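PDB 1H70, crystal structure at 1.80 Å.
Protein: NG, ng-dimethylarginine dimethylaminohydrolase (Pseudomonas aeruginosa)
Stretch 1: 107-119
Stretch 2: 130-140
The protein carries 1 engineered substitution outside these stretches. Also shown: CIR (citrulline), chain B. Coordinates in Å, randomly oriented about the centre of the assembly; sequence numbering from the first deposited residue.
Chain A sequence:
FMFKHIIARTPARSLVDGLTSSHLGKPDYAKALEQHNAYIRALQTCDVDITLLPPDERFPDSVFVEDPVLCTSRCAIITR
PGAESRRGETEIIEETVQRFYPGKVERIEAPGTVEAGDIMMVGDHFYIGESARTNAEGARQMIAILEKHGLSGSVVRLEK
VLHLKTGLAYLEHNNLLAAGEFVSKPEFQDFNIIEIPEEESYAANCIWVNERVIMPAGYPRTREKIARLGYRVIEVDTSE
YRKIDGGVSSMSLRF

Stretch 1, residues 107-119: RIEAPGTVEAGDI
Stretch 2 130-140: ESARTNAEGAR

Stretch 1 is mostly extended loop, with a 3-10 segment at 116-118 just before Ile119. Its contacting residues have phi/psi Pro111 -92/30, Gly112 -87/155, Thr113 -139/126 (chi1 -108°, between wells), Val114 -143/139, Glu115 -127/123 and Asp118 -84/-1. Stretch 2 is a loop that enters a helix at Ala136. The two stretches run in opposite directions: Gly112 CA lies 3.8 Å from Gly138 CA, and Val114 CA lies 4.2 Å from Thr134 CA. Together they bury 611 Å².

Glu130 (phi/psi -93/105) points away and makes no contact. Ser131 (-127/-166) points toward stretch 1 with chi1 p. Ser131 OG donates to Asp118 OD2 at 2.6 Å. Ser131 OG also accepts from Arg133 N at 3.1 Å and from Thr134 N at 3.0 Å, so a small hydroxyl side chain ties the turn to the acid. Ser131 N donates to Thr134 O at 2.9 Å and closes the turn. Ala132 (-73/-18) points away.

Arg133 (-102/-28) points toward stretch 1, with rotamers m, m, t and chi4 79°. Arg133 NH1 forms a salt bridge with Glu115 OE1 at 3.0 Å, and Glu115 meets it in an m, t conformation with chi3 17°. Glu115 OE1 and citrulline O both lie at the guanidinium edge. Arg133 NH1 donates to CIR O at 2.9 Å, and Arg133 NH2 to CIR OXT at 3.1 Å. The long side chain thus links stretch 1 to the ligand carboxylate.

Thr134 (-119/111, chi1 m) is buried. Thr134 OG1 accepts from Glu115 N at 2.9 Å and donates to Asp118 OD2 at 2.7 Å. Asp118 (chi1 -88°, chi2 -49°) points toward stretch 2, so OD2 receives two hydroxyls. Thr134 CA also makes a CA-H...O contact with Thr113 O at 3.4 Å.

Asn135 (-91/165, chi1 p, chi2 15°) is the helix N-cap. Asn135 OD1 accepts from Gly138 N at 2.8 Å and from Thr113 N at 3.1 Å. Asn135 N donates to Thr113 O at 3.1 Å. Asn135 ND2 gives a weak hydrogen bond to Pro111 O at 3.4 Å. The amide therefore serves both the helix and stretch 1. Pro111 follows a cis peptide bond.

Ala136 (-57/-34) faces away. Glu137 (-69/-40, chi1 t, chi2 p) points toward stretch 1, with Glu137 CG 3.7 Å from Gly112 CA. Its carboxylate forms a salt bridge with Arg140, Glu137 OE2 to Arg140 NH2 at 2.8 Å.

Gly138 (-65/-45) allows the close approach. A CB here would lie 2.1 Å from Thr113 O and 2.8 Å from Val114 CG2, both clashes. Val114 (chi1 t) places Val114 CG2 3.3 Å from Gly138 O.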

# COMPACT_ATOMS: atom_id res chain seq x y z
N ARG A 107 -1.02 8.76 16.39
CA ARG A 107 -1.85 7.56 16.30
C ARG A 107 -3.32 7.90 16.11
O ARG A 107 -3.79 8.92 16.60
CB ARG A 107 -1.69 6.68 17.54
CG ARG A 107 -1.81 7.40 18.84
CD ARG A 107 -1.97 6.50 20.06
NE ARG A 107 -0.93 5.58 20.52
CZ ARG A 107 0.35 5.39 20.17
NH1 ARG A 107 0.95 6.06 19.20
NH2 ARG A 107 1.06 4.46 20.81
N ILE A 108 -4.03 7.04 15.39
CA ILE A 108 -5.47 7.17 15.22
C ILE A 108 -6.10 6.53 16.45
O ILE A 108 -5.58 5.53 16.94
CB ILE A 108 -5.93 6.40 13.98
CG1 ILE A 108 -5.21 6.90 12.75
CG2 ILE A 108 -7.49 6.43 13.83
CD1 ILE A 108 -5.54 8.33 12.32
N GLU A 109 -7.22 7.08 16.95
CA GLU A 109 -7.89 6.51 18.11
C GLU A 109 -9.37 6.27 17.85
O GLU A 109 -9.91 6.77 16.88
CB GLU A 109 -7.92 7.51 19.27
CG GLU A 109 -6.63 8.07 19.80
CD GLU A 109 -6.97 9.09 20.87
OE1 GLU A 109 -8.16 9.49 20.97
OE2 GLU A 109 -6.05 9.49 21.59
N ALA A 110 -10.02 5.54 18.75
CA ALA A 110 -11.46 5.33 18.62
C ALA A 110 -12.15 6.67 18.70
O ALA A 110 -11.66 7.60 19.36
CB ALA A 110 -11.98 4.41 19.72
N PRO A 111 -13.28 6.82 18.03
CA PRO A 111 -13.93 5.76 17.25
C PRO A 111 -13.53 5.71 15.76
O PRO A 111 -14.30 5.25 14.90
CB PRO A 111 -15.40 6.13 17.39
CG PRO A 111 -15.38 7.66 17.39
CD PRO A 111 -14.08 8.06 18.04
N GLY A 112 -12.32 6.12 15.47
CA GLY A 112 -11.83 6.12 14.09
C GLY A 112 -11.22 4.78 13.72
O GLY A 112 -10.76 4.03 14.58
N THR A 113 -11.23 4.48 12.43
CA THR A 113 -10.73 3.23 11.91
C THR A 113 -9.97 3.66 10.64
O THR A 113 -10.49 4.43 9.83
CB THR A 113 -12.05 2.44 11.75
OG1 THR A 113 -12.20 1.37 12.74
CG2 THR A 113 -12.30 2.00 10.42
N VAL A 114 -8.69 3.29 10.48
CA VAL A 114 -7.95 3.65 9.25
C VAL A 114 -7.04 2.50 8.86
O VAL A 114 -6.42 1.92 9.73
CB VAL A 114 -7.00 4.87 9.39
CG1 VAL A 114 -6.12 5.06 8.15
CG2 VAL A 114 -7.77 6.18 9.60
N GLU A 115 -6.96 2.18 7.57
CA GLU A 115 -5.98 1.21 7.06
C GLU A 115 -5.28 1.99 5.95
O GLU A 115 -5.94 2.47 5.04
CB GLU A 115 -6.58 -0.11 6.55
CG GLU A 115 -7.04 -0.97 7.72
CD GLU A 115 -7.79 -2.23 7.35
OE1 GLU A 115 -7.71 -2.67 6.18
OE2 GLU A 115 -8.44 -2.80 8.26
N ALA A 116 -3.94 2.11 6.06
CA ALA A 116 -3.17 2.95 5.13
C ALA A 116 -3.18 2.58 3.66
O ALA A 116 -2.74 3.37 2.83
CB ALA A 116 -1.72 3.17 5.64
N GLY A 117 -3.71 1.42 3.30
CA GLY A 117 -3.87 1.04 1.89
C GLY A 117 -4.89 1.97 1.24
O GLY A 117 -4.98 2.08 0.02
N ASP A 118 -5.69 2.64 2.08
CA ASP A 118 -6.69 3.60 1.62
C ASP A 118 -6.07 4.98 1.38
O ASP A 118 -6.78 5.91 1.00
CB ASP A 118 -7.80 3.76 2.67
CG ASP A 118 -8.92 2.75 2.50
OD1 ASP A 118 -9.41 2.62 1.35
OD2 ASP A 118 -9.37 2.10 3.49
N ILE A 119 -4.77 5.10 1.63
CA ILE A 119 -4.08 6.39 1.49
C ILE A 119 -3.08 6.44 0.36
O ILE A 119 -2.12 5.67 0.30
CB ILE A 119 -3.43 6.80 2.84
CG1 ILE A 119 -4.50 6.83 3.94
CG2 ILE A 119 -2.79 8.22 2.73
CD1 ILE A 119 -3.95 7.03 5.36
N GLU A 130 -12.72 6.41 1.64
CA GLU A 130 -13.71 6.06 2.66
C GLU A 130 -14.16 4.66 2.27
O GLU A 130 -14.92 4.51 1.31
CB GLU A 130 -14.90 7.02 2.70
CG GLU A 130 -15.97 6.62 3.73
CD GLU A 130 -17.18 7.53 3.71
OE1 GLU A 130 -17.52 8.06 2.63
OE2 GLU A 130 -17.79 7.76 4.78
N SER A 131 -13.70 3.65 2.99
CA SER A 131 -14.03 2.27 2.62
C SER A 131 -14.64 1.49 3.77
O SER A 131 -15.03 2.07 4.78
CB SER A 131 -12.73 1.58 2.18
OG SER A 131 -11.87 1.50 3.31
N ALA A 132 -14.70 0.17 3.63
CA ALA A 132 -15.20 -0.67 4.73
C ALA A 132 -14.18 -0.75 5.84
O ALA A 132 -14.51 -1.13 6.98
CB ALA A 132 -15.51 -2.07 4.23
N ARG A 133 -12.93 -0.41 5.52
CA ARG A 133 -11.83 -0.47 6.48
C ARG A 133 -11.43 0.90 7.07
O ARG A 133 -10.90 0.99 8.17
CB ARG A 133 -10.61 -1.09 5.83
CG ARG A 133 -10.85 -2.50 5.27
CD ARG A 133 -11.07 -3.53 6.38
NE ARG A 133 -11.31 -4.88 5.84
CZ ARG A 133 -10.33 -5.64 5.42
NH1 ARG A 133 -9.07 -5.23 5.50
NH2 ARG A 133 -10.59 -6.86 4.95
N THR A 134 -11.65 1.97 6.31
CA THR A 134 -11.32 3.32 6.74
C THR A 134 -12.57 4.16 6.80
O THR A 134 -13.10 4.48 5.74
CB THR A 134 -10.33 3.94 5.75
OG1 THR A 134 -9.08 3.24 5.87
CG2 THR A 134 -10.00 5.43 6.09
N ASN A 135 -13.01 4.52 8.01
CA ASN A 135 -14.23 5.31 8.15
C ASN A 135 -13.95 6.82 8.15
O ASN A 135 -12.83 7.26 8.27
CB ASN A 135 -15.07 4.84 9.34
CG ASN A 135 -14.46 5.09 10.68
OD1 ASN A 135 -13.51 5.87 10.84
ND2 ASN A 135 -15.02 4.42 11.71
N ALA A 136 -15.01 7.62 7.97
CA ALA A 136 -14.90 9.07 7.92
C ALA A 136 -14.25 9.70 9.16
O ALA A 136 -13.58 10.72 9.07
CB ALA A 136 -16.29 9.65 7.70
N GLU A 137 -14.49 9.12 10.33
CA GLU A 137 -13.90 9.64 11.57
C GLU A 137 -12.39 9.40 11.54
O GLU A 137 -11.62 10.27 11.92
CB GLU A 137 -14.50 8.99 12.81
CG GLU A 137 -13.79 9.27 14.14
CD GLU A 137 -13.68 10.75 14.53
OE1 GLU A 137 -14.44 11.58 14.01
OE2 GLU A 137 -12.82 11.08 15.39
N GLY A 138 -11.98 8.23 11.06
CA GLY A 138 -10.57 7.89 10.94
C GLY A 138 -9.88 8.82 9.94
O GLY A 138 -8.77 9.31 10.16
N ALA A 139 -10.54 9.02 8.81
CA ALA A 139 -10.02 9.94 7.80
C ALA A 139 -9.86 11.32 8.40
O ALA A 139 -8.86 12.01 8.16
CB ALA A 139 -10.97 10.01 6.59
N ARG A 140 -10.87 11.77 9.14
CA ARG A 140 -10.83 13.08 9.79
C ARG A 140 -9.62 13.22 10.72
O ARG A 140 -8.90 14.20 10.66
CB ARG A 140 -12.11 13.28 10.60
CG ARG A 140 -12.20 14.64 11.31
CD ARG A 140 -13.27 14.68 12.39
NE ARG A 140 -12.89 13.95 13.59
CZ ARG A 140 -12.05 14.40 14.50
NH1 ARG A 140 -11.48 15.59 14.33
NH2 ARG A 140 -11.77 13.68 15.58
C CIR B . -6.97 -7.94 4.16
O CIR B . -6.86 -7.01 5.02
OXT CIR B . -8.15 -8.34 3.80
CA CIR B . -5.75 -8.53 3.52
N CIR B . -6.00 -9.93 3.14
C3 CIR B . -5.35 -7.69 2.28
C4 CIR B . -4.86 -6.30 2.73
C5 CIR B . -4.52 -5.47 1.51
N6 CIR B . -3.98 -4.16 1.90
C7 CIR B . -3.44 -3.28 1.07
O7 CIR B . -3.32 -3.49 -0.15
N8 CIR B . -2.98 -2.12 1.57